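Local structure of histidine acid phosphatase (Hafnia alvei, 4ARU) at residues A[78-82]-A[83-87]; A[114-117]-A[118-122]; A[135-139]-A[140-144]; A[311-314]-A[315-319]; A[391-394]-A[395-399]. The protein belongs to branch 2 of the histidine phosphatase superfamily, whose members combine an alpha/beta core built on a central sheet with a largely helical region. All blocks are in the same frame, centred on the assembly; numbering follows the deposited sequence.

The five contacts follow one another along the chain without overlap, and each is a local turn, cap or helix end. Interactions 1 and 2 touch: strands 85-89 and 115-116 are parallel neighbours in the mixed sheet, and Val87 O lies 2.9 Å from His115 N, a probable hydrogen bond. Interaction 5 reaches the same sheet through strand 393-394, its centre about 26 Å from that of interaction 1. Interaction 4, at the end of helix 307-317, meets interaction 5 where Leu317 packs on Phe398. Interaction 3 starts helix 139-150, its centre about 18 Å from that of interaction 4. Together they illustrate how short-range motifs start and stop the elements of an alpha/beta core and its helical surroundings.

Interaction 1 of 5, residues A[78-82]-A[83-87]; sequences NCPTP and DAVYV
Thr81 and Ala84 close a tight turn, and the backbone bonds come first. Thr81 O accepts from Ala84 N at 3.0 Å. One residue further on, Pro82 O receives Val85 N in a weak bond of 3.4 Å. This is a beta turn with Pro82 and Asp83 at its central positions, and it leads the chain from the loop after helix 51-70 into strand 85-89, which runs parallel to strand 300-305 in the central sheet of the alpha/beta core.

A water adds a polar bridge: it accepts from Asp83 N at 3.0 Å and is also hydrogen-bonded to Thr81 OG1. That hydroxyl reaches the water because it stands opposite the backbone N (chi1 -165°), a rotation that turns the methyl toward Ala84, with Thr81 CG2 3.8 Å from Ala84 CB.

Apolar contact spans the base of the turn. The ring of Pro80 lies obliquely across the isopropyl group of Val85, with Pro80 CB 3.9 Å and Pro80 CG 4.1 Å from Val85 CG2. Ala107 touches Pro80, while Leu103 and Leu106 of helix 93-106 pack on Val85. The preceding residue, Cys79, is tied to Cys110 by a disulfide.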
loop_
_atom_site.group_PDB
_atom_site.type_symbol
_atom_site.label_atom_id
_atom_site.label_comp_id
_atom_site.label_asym_id
_atom_site.label_seq_id
_atom_site.Cartn_x
_atom_site.Cartn_y
_atom_site.Cartn_z
ATOM N N ASN A 78 -11.476 25.906 -9.934
ATOM C CA ASN A 78 -10.726 25.901 -11.182
ATOM C C ASN A 78 -9.286 25.365 -11.006
ATOM O O ASN A 78 -8.738 25.289 -9.882
ATOM C CB ASN A 78 -10.697 27.311 -11.810
ATOM C CG ASN A 78 -11.899 28.181 -11.416
ATOM O OD1 ASN A 78 -13.063 27.774 -11.543
ATOM N ND2 ASN A 78 -11.613 29.399 -10.953
ATOM N N CYS A 79 -8.654 25.089 -12.136
ATOM C CA CYS A 79 -7.470 24.241 -12.215
ATOM C C CYS A 79 -6.249 24.669 -11.441
ATOM O O CYS A 79 -5.913 25.864 -11.411
ATOM C CB CYS A 79 -7.099 24.067 -13.698
ATOM S SG CYS A 79 -8.449 23.259 -14.592
ATOM N N PRO A 80 -5.586 23.698 -10.793
ATOM C CA PRO A 80 -4.274 24.001 -10.260
ATOM C C PRO A 80 -3.381 24.455 -11.409
ATOM O O PRO A 80 -3.604 24.045 -12.559
ATOM C CB PRO A 80 -3.777 22.672 -9.705
ATOM C CG PRO A 80 -4.962 21.765 -9.659
ATOM C CD PRO A 80 -5.939 22.280 -10.659
ATOM N N THR A 81 -2.404 25.293 -11.104
ATOM C CA THR A 81 -1.340 25.570 -12.069
ATOM C C THR A 81 -0.595 24.236 -12.277
ATOM O O THR A 81 -0.420 23.491 -11.355
ATOM C CB THR A 81 -0.417 26.673 -11.572
ATOM O OG1 THR A 81 0.377 27.139 -12.663
ATOM C CG2 THR A 81 0.488 26.185 -10.415
ATOM N N PRO A 82 -0.193 23.896 -13.511
ATOM C CA PRO A 82 0.356 22.520 -13.636
ATOM C C PRO A 82 1.645 22.202 -12.867
ATOM O O PRO A 82 1.851 21.066 -12.479
ATOM C CB PRO A 82 0.578 22.401 -15.146
ATOM C CG PRO A 82 -0.567 23.186 -15.674
ATOM C CD PRO A 82 -0.572 24.442 -14.829
ATOM N N ASP A 83 2.486 23.191 -12.586
ATOM C CA ASP A 83 3.678 23.024 -11.739
ATOM C C ASP A 83 3.339 22.524 -10.319
ATOM O O ASP A 83 4.128 21.895 -9.681
ATOM C CB ASP A 83 4.378 24.383 -11.577
ATOM C CG ASP A 83 5.231 24.805 -12.793
ATOM O OD1 ASP A 83 5.601 23.980 -13.620
ATOM O OD2 ASP A 83 5.537 25.995 -12.905
ATOM N N ALA A 84 2.131 22.787 -9.876
ATOM C CA ALA A 84 1.733 22.457 -8.495
ATOM C C ALA A 84 1.533 20.988 -8.241
ATOM O O ALA A 84 1.715 20.555 -7.131
ATOM C CB ALA A 84 0.456 23.200 -8.119
ATOM N N VAL A 85 1.134 20.236 -9.256
ATOM C CA VAL A 85 0.733 18.854 -9.108
ATOM C C VAL A 85 1.536 17.944 -10.034
ATOM O O VAL A 85 1.698 18.247 -11.203
ATOM C CB VAL A 85 -0.752 18.673 -9.433
ATOM C CG1 VAL A 85 -1.183 17.232 -9.209
ATOM C CG2 VAL A 85 -1.599 19.636 -8.595
ATOM N N TYR A 86 2.076 16.870 -9.487
ATOM C CA TYR A 86 2.886 15.934 -10.221
ATOM C C TYR A 86 2.574 14.536 -9.806
ATOM O O TYR A 86 2.532 14.234 -8.636
ATOM C CB TYR A 86 4.363 16.229 -10.014
ATOM C CG TYR A 86 5.349 15.402 -10.832
ATOM C CD1 TYR A 86 5.704 14.146 -10.476
ATOM C CD2 TYR A 86 6.010 15.971 -11.883
ATOM C CE1 TYR A 86 6.638 13.407 -11.218
ATOM C CE2 TYR A 86 6.921 15.257 -12.649
ATOM C CZ TYR A 86 7.239 13.966 -12.296
ATOM O OH TYR A 86 8.195 13.250 -13.002
ATOM N N VAL A 87 2.375 13.649 -10.790
ATOM C CA VAL A 87 2.160 12.238 -10.581
ATOM C C VAL A 87 3.306 11.424 -11.151
ATOM O O VAL A 87 3.615 11.556 -12.300
ATOM C CB VAL A 87 0.817 11.722 -11.211
ATOM C CG1 VAL A 87 0.727 10.229 -11.040
ATOM C CG2 VAL A 87 -0.382 12.434 -10.622
HETATM O O HOH W 1 2.612 25.793 -14.102
#

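Interaction 2 of 5, residues A[114-117]-A[118-122]; sequences IHHQ and QNTQQ
The side chain of Gln117 runs alongside the next two residues and returns to the backbone at Asn119. With CG opposite the backbone N (chi1 174°) and the chain extended beyond it, the terminal amide presents an N-H to the Asn119 carbonyl. Gln117 NE2 donates to Asn119 O at 3.0 Å; the bond is nearly straight at 171°, and it lies both in the plane of the carbonyl and close to that of the amide. NE2 also bonds to Ala123 O, so the amide nitrogen ties together two points of the loop.

His116 is turned quite differently. Its ring reaches forward to the next residue (chi1 67°), where His116 ND1 donates to Gln117 O at 2.8 Å, from above the carbonyl plane. The same ring meets Thr120 at a slant, with Thr120 CG2 3.6 Å from His116 CE1. Arg96 of helix 93-106 touches the imidazole as well, and Val91 touches both Gln117 and Thr120.

Beyond the amide's anchor, Asn119 OD1 accepts from Gln121 N at 2.9 Å. This is an Asx turn, nested in a type I beta turn from Asn119 to Gln122 that redirects the chain as it leaves the edge strand 115-116.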
loop_
_atom_site.group_PDB
_atom_site.type_symbol
_atom_site.label_atom_id
_atom_site.label_comp_id
_atom_site.label_asym_id
_atom_site.label_seq_id
_atom_site.Cartn_x
_atom_site.Cartn_y
_atom_site.Cartn_z
ATOM N N ILE A 114 0.045 12.261 -16.268
ATOM C CA ILE A 114 1.007 11.602 -15.386
ATOM C C ILE A 114 2.387 11.463 -15.998
ATOM O O ILE A 114 2.585 11.652 -17.195
ATOM C CB ILE A 114 0.518 10.183 -14.994
ATOM C CG1 ILE A 114 0.563 9.209 -16.156
ATOM C CG2 ILE A 114 -0.886 10.223 -14.392
ATOM C CD1 ILE A 114 0.383 7.763 -15.731
ATOM N N HIS A 115 3.338 11.139 -15.131
ATOM C CA HIS A 115 4.633 10.726 -15.537
ATOM C C HIS A 115 4.898 9.293 -15.107
ATOM O O HIS A 115 4.439 8.875 -14.061
ATOM C CB HIS A 115 5.692 11.628 -14.914
ATOM C CG HIS A 115 5.584 13.054 -15.321
ATOM N ND1 HIS A 115 4.656 13.911 -14.793
ATOM C CD2 HIS A 115 6.275 13.760 -16.227
ATOM C CE1 HIS A 115 4.780 15.095 -15.350
ATOM N NE2 HIS A 115 5.787 15.053 -16.204
ATOM N N HIS A 116 5.718 8.593 -15.895
ATOM C CA HIS A 116 6.147 7.230 -15.597
ATOM C C HIS A 116 7.368 6.851 -16.398
ATOM O O HIS A 116 7.805 7.557 -17.300
ATOM C CB HIS A 116 4.982 6.212 -15.805
ATOM C CG HIS A 116 4.551 6.050 -17.226
ATOM N ND1 HIS A 116 5.250 5.274 -18.127
ATOM C CD2 HIS A 116 3.485 6.534 -17.899
ATOM C CE1 HIS A 116 4.637 5.297 -19.307
ATOM N NE2 HIS A 116 3.567 6.064 -19.194
ATOM N N GLN A 117 7.993 5.748 -16.015
ATOM C CA GLN A 117 9.177 5.312 -16.694
ATOM C C GLN A 117 8.852 5.069 -18.159
ATOM O O GLN A 117 7.889 4.436 -18.440
ATOM C CB GLN A 117 9.680 4.019 -16.039
ATOM C CG GLN A 117 10.847 3.385 -16.767
ATOM C CD GLN A 117 11.494 2.303 -15.946
ATOM O OE1 GLN A 117 12.249 2.609 -15.017
ATOM N NE2 GLN A 117 11.155 1.065 -16.211
ATOM N N GLN A 118 9.738 5.482 -19.048
ATOM C CA GLN A 118 9.490 5.297 -20.482
ATOM C C GLN A 118 9.224 3.870 -20.916
ATOM O O GLN A 118 8.280 3.571 -21.674
ATOM C CB GLN A 118 10.711 5.771 -21.226
ATOM C CG GLN A 118 10.821 7.275 -21.284
ATOM C CD GLN A 118 10.032 7.893 -22.469
ATOM O OE1 GLN A 118 8.944 7.447 -22.872
ATOM N NE2 GLN A 118 10.575 8.952 -22.990
ATOM N N ASN A 119 10.117 2.983 -20.509
ATOM C CA ASN A 119 9.967 1.582 -20.820
ATOM C C ASN A 119 9.113 0.857 -19.791
ATOM O O ASN A 119 9.554 0.603 -18.672
ATOM C CB ASN A 119 11.344 0.912 -20.933
ATOM C CG ASN A 119 11.251 -0.481 -21.509
ATOM O OD1 ASN A 119 10.310 -1.219 -21.288
ATOM N ND2 ASN A 119 12.234 -0.838 -22.269
ATOM N N THR A 120 7.858 0.555 -20.131
ATOM C CA THR A 120 6.951 -0.086 -19.212
ATOM C C THR A 120 7.082 -1.598 -19.096
ATOM O O THR A 120 6.404 -2.173 -18.264
ATOM C CB THR A 120 5.453 0.247 -19.498
ATOM O OG1 THR A 120 5.110 -0.199 -20.809
ATOM C CG2 THR A 120 5.211 1.732 -19.397
ATOM N N GLN A 121 7.972 -2.203 -19.884
ATOM C CA GLN A 121 8.187 -3.638 -19.929
ATOM C C GLN A 121 9.318 -4.058 -18.956
ATOM O O GLN A 121 9.719 -5.232 -18.931
ATOM C CB GLN A 121 8.557 -4.040 -21.373
ATOM C CG GLN A 121 7.634 -3.505 -22.478
ATOM C CD GLN A 121 6.219 -4.004 -22.306
ATOM O OE1 GLN A 121 5.980 -4.931 -21.531
ATOM N NE2 GLN A 121 5.270 -3.390 -23.010
ATOM N N GLN A 122 9.906 -3.090 -18.267
ATOM C CA GLN A 122 10.986 -3.353 -17.325
ATOM C C GLN A 122 10.564 -2.705 -16.021
ATOM O O GLN A 122 9.819 -1.731 -16.007
ATOM C CB GLN A 122 12.289 -2.720 -17.765
ATOM C CG GLN A 122 12.808 -3.191 -19.109
ATOM C CD GLN A 122 14.184 -2.648 -19.360
ATOM O OE1 GLN A 122 14.491 -1.502 -19.011
ATOM N NE2 GLN A 122 15.027 -3.461 -19.959
#

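Interaction 3 of 5, residues A[135-139]-A[140-144]; sequences CSMDK and SQVHA
Two torsions bring Asp138 and Ser140 together: in the conformer described, Asp138 places CG opposite its backbone N (chi1 173°), and Ser140 holds OG between its own N and carbonyl carbon (chi1 70°). Asp138 is the N-cap of helix 139-150, and these torsions bring its carboxylate to the first turn.

One oxygen does the capping. Asp138 OD1 accepts from Gln141 N at 2.9 Å through its anti lone pair and from Ser140 OG at 2.6 Å through its syn lone pair, so that two donors fix the rotation of the carboxylate. Its negative charge at the amino end of the helix is probably favoured by the helix dipole. Gln141 crosses the aspartate at about a right angle, its NE2 3.7 Å from Asp138 CB. On the backbone, Asp138 O takes Val142 N at 2.9 Å, while Asp138 N is held from outside by Tyr265 OH of helix 264-282.

The residue before the cap supplies an apolar counterpart. Met137 CB lies 3.8 Å from Val142 CG2, and the two side chains cross nearly perpendicularly; a pairing between N' and N4 that flanks the capping bond is the hydrophobic staple. His269 and Tyr265 cover this pair from helix 264-282, and Ile201 adds to it on the side of Val142.

One residue after the cap, Lys139 O accepts from His143 N at 3.1 Å, and the imidazole slants toward the same oxygen, with His143 CD2 3.1 Å from Lys139 O.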
loop_
_atom_site.group_PDB
_atom_site.type_symbol
_atom_site.label_atom_id
_atom_site.label_comp_id
_atom_site.label_asym_id
_atom_site.label_seq_id
_atom_site.Cartn_x
_atom_site.Cartn_y
_atom_site.Cartn_z
ATOM N N CYS A 135 20.145 -3.483 -6.136
ATOM C CA CYS A 135 20.773 -4.125 -5.011
ATOM C C CYS A 135 20.170 -5.507 -4.815
ATOM O O CYS A 135 19.107 -5.833 -5.352
ATOM C CB CYS A 135 20.594 -3.279 -3.757
ATOM S SG CYS A 135 18.894 -3.060 -3.201
ATOM N N SER A 136 20.832 -6.320 -4.008
ATOM C CA SER A 136 20.365 -7.681 -3.804
ATOM C C SER A 136 20.348 -7.998 -2.320
ATOM O O SER A 136 21.089 -7.389 -1.564
ATOM C CB SER A 136 21.273 -8.671 -4.499
ATOM O OG SER A 136 20.627 -9.936 -4.472
ATOM N N MET A 137 19.530 -8.958 -1.935
ATOM C CA MET A 137 19.467 -9.404 -0.546
ATOM C C MET A 137 20.246 -10.700 -0.409
ATOM O O MET A 137 20.484 -11.411 -1.393
ATOM C CB MET A 137 18.031 -9.634 -0.164
ATOM C CG MET A 137 17.225 -8.324 -0.126
ATOM S SD MET A 137 15.599 -8.550 0.559
ATOM C CE MET A 137 14.773 -9.460 -0.714
ATOM N N ASP A 138 20.720 -10.934 0.806
ATOM C CA ASP A 138 21.441 -12.164 1.141
ATOM C C ASP A 138 20.403 -13.149 1.675
ATOM O O ASP A 138 19.677 -12.846 2.610
ATOM C CB ASP A 138 22.533 -11.872 2.167
ATOM C CG ASP A 138 23.200 -13.126 2.677
ATOM O OD1 ASP A 138 22.606 -13.793 3.542
ATOM O OD2 ASP A 138 24.320 -13.439 2.203
ATOM N N LYS A 139 20.328 -14.325 1.044
ATOM C CA LYS A 139 19.291 -15.316 1.320
ATOM C C LYS A 139 19.280 -15.728 2.796
ATOM O O LYS A 139 18.226 -15.819 3.413
ATOM C CB LYS A 139 19.489 -16.563 0.452
ATOM C CG LYS A 139 19.379 -16.355 -1.053
ATOM C CD LYS A 139 19.431 -17.709 -1.768
ATOM C CE LYS A 139 18.273 -18.598 -1.274
ATOM N NZ LYS A 139 17.719 -19.615 -2.237
ATOM N N SER A 140 20.467 -15.985 3.366
ATOM C CA SER A 140 20.481 -16.378 4.777
ATOM C C SER A 140 19.942 -15.244 5.676
ATOM O O SER A 140 19.213 -15.488 6.672
ATOM C CB SER A 140 21.871 -16.814 5.224
ATOM O OG SER A 140 22.750 -15.709 5.284
ATOM N N GLN A 141 20.270 -14.002 5.325
ATOM C CA GLN A 141 19.788 -12.879 6.091
ATOM C C GLN A 141 18.268 -12.691 5.979
ATOM O O GLN A 141 17.618 -12.318 6.929
ATOM C CB GLN A 141 20.581 -11.611 5.756
ATOM C CG GLN A 141 22.031 -11.710 6.153
ATOM C CD GLN A 141 22.774 -10.401 5.944
ATOM O OE1 GLN A 141 22.325 -9.326 6.360
ATOM N NE2 GLN A 141 23.922 -10.489 5.332
ATOM N N VAL A 142 17.702 -12.935 4.799
ATOM C CA VAL A 142 16.269 -12.907 4.645
ATOM C C VAL A 142 15.596 -13.904 5.577
ATOM O O VAL A 142 14.644 -13.584 6.270
ATOM C CB VAL A 142 15.825 -13.172 3.171
ATOM C CG1 VAL A 142 14.323 -13.218 3.082
ATOM C CG2 VAL A 142 16.457 -12.096 2.260
ATOM N N HIS A 143 16.063 -15.140 5.530
ATOM C CA HIS A 143 15.438 -16.184 6.366
ATOM C C HIS A 143 15.493 -15.758 7.869
ATOM O O HIS A 143 14.489 -15.831 8.579
ATOM C CB HIS A 143 16.209 -17.498 6.191
ATOM C CG HIS A 143 15.907 -18.239 4.920
ATOM N ND1 HIS A 143 14.689 -18.846 4.695
ATOM C CD2 HIS A 143 16.643 -18.454 3.801
ATOM C CE1 HIS A 143 14.714 -19.458 3.519
ATOM N NE2 HIS A 143 15.875 -19.213 2.943
ATOM N N ALA A 144 16.646 -15.254 8.308
ATOM C CA ALA A 144 16.805 -14.867 9.707
ATOM C C ALA A 144 15.963 -13.664 10.041
ATOM O O ALA A 144 15.338 -13.620 11.102
ATOM C CB ALA A 144 18.260 -14.600 10.026
#

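Interaction 4 of 5, residues A[311-314]-A[315-319]; sequences ANIS and GMLGM
Ala311 offers its carbonyl to two donors that arrive from the same face of its plane. Gly315 N makes the regular helical bond to Ala311 O at 2.9 Å, and Ser314 OG donates to that oxygen at 2.8 Å, its rotation (chi1 85°) turning the hydroxyl back along the helix. Arg262 NE bonds to Ser314 OG in turn, so the buried hydroxyl joins the helix backbone to the neighbouring helix 243-262.

Asn312 comes next. Its O receives Met316 N, and the methionine chain passes close to that oxygen, with Met316 CG 3.3 Å from Asn312 O. The asparagine amide is engaged elsewhere, ND2 bonding to Ser261 O.

Ile313 comes one turn before Leu317, and the two side chains run side by side in the same direction, Ile313 CG2 4.1 Å from Leu317 CD1. They form part of the face that helix 307-317 turns to the central sheet of this alpha/beta fold, where Phe338 of strand 335-342 meets both and Leu336 touches Ile313. Leu275 of helix 264-282 also contacts Ile313 and Met316.

Ser314 then takes part in ending the helix, by a Schellman motif. Ser314 O accepts from Met319 N at 2.9 Å, and inside this loop Gly318 N makes a weak bond of 3.3 Å to Gly315 O. Gly318 is the C' residue, its positive phi of 66° reversing the chain. Met319, just past the reversal, bends at its thioether and places CE 4.4 Å from Ile313 CG2, while Leu379 and Ile381 pack against it.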
loop_
_atom_site.group_PDB
_atom_site.type_symbol
_atom_site.label_atom_id
_atom_site.label_comp_id
_atom_site.label_asym_id
_atom_site.label_seq_id
_atom_site.Cartn_x
_atom_site.Cartn_y
_atom_site.Cartn_z
ATOM N N ALA A 311 3.857 -0.890 2.736
ATOM C CA ALA A 311 4.319 -1.742 3.856
ATOM C C ALA A 311 5.811 -1.592 4.050
ATOM O O ALA A 311 6.291 -1.526 5.200
ATOM C CB ALA A 311 3.928 -3.187 3.614
ATOM N N ASN A 312 6.574 -1.506 2.966
ATOM C CA ASN A 312 8.013 -1.303 3.112
ATOM C C ASN A 312 8.332 0.004 3.851
ATOM O O ASN A 312 9.157 0.049 4.740
ATOM C CB ASN A 312 8.716 -1.213 1.750
ATOM C CG ASN A 312 8.691 -2.500 0.926
ATOM O OD1 ASN A 312 8.835 -2.404 -0.317
ATOM N ND2 ASN A 312 8.601 -3.670 1.530
ATOM N N ILE A 313 7.669 1.077 3.457
ATOM C CA ILE A 313 7.904 2.395 4.067
ATOM C C ILE A 313 7.500 2.342 5.522
ATOM O O ILE A 313 8.210 2.870 6.377
ATOM C CB ILE A 313 7.163 3.497 3.290
ATOM C CG1 ILE A 313 7.775 3.633 1.893
ATOM C CG2 ILE A 313 7.123 4.803 4.084
ATOM C CD1 ILE A 313 9.176 4.112 1.871
ATOM N N SER A 314 6.387 1.681 5.812
ATOM C CA SER A 314 5.970 1.527 7.208
ATOM C C SER A 314 7.023 0.786 8.025
ATOM O O SER A 314 7.294 1.166 9.139
ATOM C CB SER A 314 4.586 0.928 7.250
ATOM O OG SER A 314 4.611 -0.421 7.180
ATOM N N GLY A 315 7.612 -0.276 7.495
ATOM C CA GLY A 315 8.633 -1.001 8.217
ATOM C C GLY A 315 9.891 -0.184 8.439
ATOM O O GLY A 315 10.488 -0.227 9.529
ATOM N N MET A 316 10.312 0.585 7.428
ATOM C CA MET A 316 11.507 1.420 7.547
ATOM C C MET A 316 11.356 2.492 8.627
ATOM O O MET A 316 12.313 2.757 9.352
ATOM C CB MET A 316 11.869 2.093 6.229
ATOM C CG MET A 316 12.264 1.123 5.156
ATOM S SD MET A 316 12.692 1.948 3.610
ATOM C CE MET A 316 14.294 2.514 3.973
ATOM N N LEU A 317 10.163 3.082 8.711
ATOM C CA LEU A 317 9.860 4.152 9.668
ATOM C C LEU A 317 9.247 3.618 10.982
ATOM O O LEU A 317 9.037 4.406 11.925
ATOM C CB LEU A 317 8.935 5.192 9.040
ATOM C CG LEU A 317 9.596 6.074 7.975
ATOM C CD1 LEU A 317 8.587 6.952 7.293
ATOM C CD2 LEU A 317 10.784 6.867 8.488
ATOM N N GLY A 318 9.070 2.294 11.097
ATOM C CA GLY A 318 8.491 1.707 12.313
ATOM C C GLY A 318 7.043 2.090 12.555
ATOM O O GLY A 318 6.607 2.113 13.719
ATOM N N MET A 319 6.292 2.466 11.525
ATOM C CA MET A 319 4.888 2.935 11.675
ATOM C C MET A 319 3.958 1.729 11.594
ATOM O O MET A 319 4.080 0.902 10.672
ATOM C CB MET A 319 4.527 3.954 10.606
ATOM C CG MET A 319 5.395 5.196 10.664
ATOM S SD MET A 319 4.903 6.472 9.472
ATOM C CE MET A 319 5.047 5.565 7.945
#

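Interaction 5 of 5, residues A[391-394]-A[395-399]; sequences GYCP and LSTFS
Thr397 leans back over Pro394, and its side chain is a useful one to follow. Its CB lies 3.5 Å from Pro394 O, close to the carbonyl that the first turn of the helix folds around. At the branch, the torsion of -57° sets OG1 beside the backbone N, alongside the proline ring: Thr397 OG1 is 3.9 Å from both CB and CG of Pro394, and the two side chains point the same way. The hydroxyl ends on a polar partner from outside, Asp386 OD2, whose residue also touches Pro394.

Pro394 is the N-cap of helix 395-405, and it is also the last residue of strand 393-394, which pairs antiparallel with strand 348-356 of the central sheet. Its carbonyl carries the first helical bond, Phe398 N donating to Pro394 O at 2.9 Å, nearly straight (N-H...O 172°). Thr397 N adds a weak bond to the same oxygen at 3.0 Å, its angle only 120°.

Cys393 also meets the helix. Its SG, opposite the backbone N, comes 3.9 Å from Phe398 CB before joining Cys384 in a disulfide. The ring of Phe398 leads away from this meeting toward Phe338 and Val350.

The chemistry implies an anchored strand-to-helix junction. Proline offers no polar side-chain atom for capping, and the bonds found here across the junction are those to its carbonyl O; the disulfide and the Thr397-Asp386 bond then tie the junction to the loop whose Cys384 belongs to the potassium ion site.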
loop_
_atom_site.group_PDB
_atom_site.type_symbol
_atom_site.label_atom_id
_atom_site.label_comp_id
_atom_site.label_asym_id
_atom_site.label_seq_id
_atom_site.Cartn_x
_atom_site.Cartn_y
_atom_site.Cartn_z
ATOM N N GLY A 391 1.245 15.195 16.592
ATOM C CA GLY A 391 1.677 14.377 15.479
ATOM C C GLY A 391 2.769 14.883 14.583
ATOM O O GLY A 391 3.123 14.239 13.624
ATOM N N TYR A 392 3.325 16.040 14.920
ATOM C CA TYR A 392 4.329 16.690 14.074
ATOM C C TYR A 392 5.744 16.269 14.451
ATOM O O TYR A 392 6.176 16.463 15.590
ATOM C CB TYR A 392 4.201 18.241 14.145
ATOM C CG TYR A 392 2.826 18.707 13.705
ATOM C CD1 TYR A 392 2.515 18.839 12.360
ATOM C CD2 TYR A 392 1.862 18.996 14.611
ATOM C CE1 TYR A 392 1.263 19.247 11.953
ATOM C CE2 TYR A 392 0.603 19.445 14.206
ATOM C CZ TYR A 392 0.332 19.529 12.863
ATOM O OH TYR A 392 -0.956 19.918 12.501
ATOM N N CYS A 393 6.466 15.708 13.491
ATOM C CA CYS A 393 7.836 15.292 13.670
ATOM C C CYS A 393 8.749 16.367 13.091
ATOM O O CYS A 393 8.658 16.618 11.901
ATOM C CB CYS A 393 8.044 13.972 12.899
ATOM S SG CYS A 393 9.724 13.312 12.999
ATOM N N PRO A 394 9.657 16.974 13.862
ATOM C CA PRO A 394 10.589 17.942 13.249
ATOM C C PRO A 394 11.278 17.365 12.007
ATOM O O PRO A 394 11.707 16.222 12.019
ATOM C CB PRO A 394 11.645 18.207 14.311
ATOM C CG PRO A 394 11.078 17.752 15.584
ATOM C CD PRO A 394 10.021 16.727 15.287
ATOM N N LEU A 395 11.292 18.111 10.909
ATOM C CA LEU A 395 11.887 17.603 9.678
ATOM C C LEU A 395 13.349 17.203 9.912
ATOM O O LEU A 395 13.803 16.190 9.372
ATOM C CB LEU A 395 11.823 18.656 8.563
ATOM C CG LEU A 395 12.524 18.243 7.259
ATOM C CD1 LEU A 395 11.887 17.008 6.669
ATOM C CD2 LEU A 395 12.491 19.385 6.274
ATOM N N SER A 396 14.075 17.966 10.724
ATOM C CA SER A 396 15.477 17.673 10.990
ATOM C C SER A 396 15.597 16.291 11.635
ATOM O O SER A 396 16.512 15.524 11.324
ATOM C CB SER A 396 16.057 18.777 11.856
ATOM O OG SER A 396 15.269 19.064 13.021
ATOM N N THR A 397 14.659 15.919 12.486
ATOM C CA THR A 397 14.664 14.580 13.051
ATOM C C THR A 397 14.231 13.533 12.025
ATOM O O THR A 397 14.844 12.462 11.903
ATOM C CB THR A 397 13.770 14.497 14.317
ATOM O OG1 THR A 397 14.234 15.446 15.246
ATOM C CG2 THR A 397 13.783 13.058 14.878
ATOM N N PHE A 398 13.158 13.796 11.289
ATOM C CA PHE A 398 12.663 12.886 10.253
ATOM C C PHE A 398 13.807 12.546 9.301
ATOM O O PHE A 398 14.005 11.351 8.970
ATOM C CB PHE A 398 11.526 13.552 9.494
ATOM C CG PHE A 398 10.910 12.678 8.430
ATOM C CD1 PHE A 398 9.920 11.752 8.761
ATOM C CD2 PHE A 398 11.281 12.798 7.102
ATOM C CE1 PHE A 398 9.359 10.941 7.821
ATOM C CE2 PHE A 398 10.744 11.971 6.155
ATOM C CZ PHE A 398 9.761 11.072 6.496
ATOM N N SER A 399 14.555 13.548 8.862
ATOM C CA SER A 399 15.690 13.344 7.952
ATOM C C SER A 399 16.706 12.390 8.513
ATOM O O SER A 399 17.244 11.553 7.814
ATOM C CB SER A 399 16.372 14.658 7.644
ATOM O OG SER A 399 15.469 15.506 6.944
#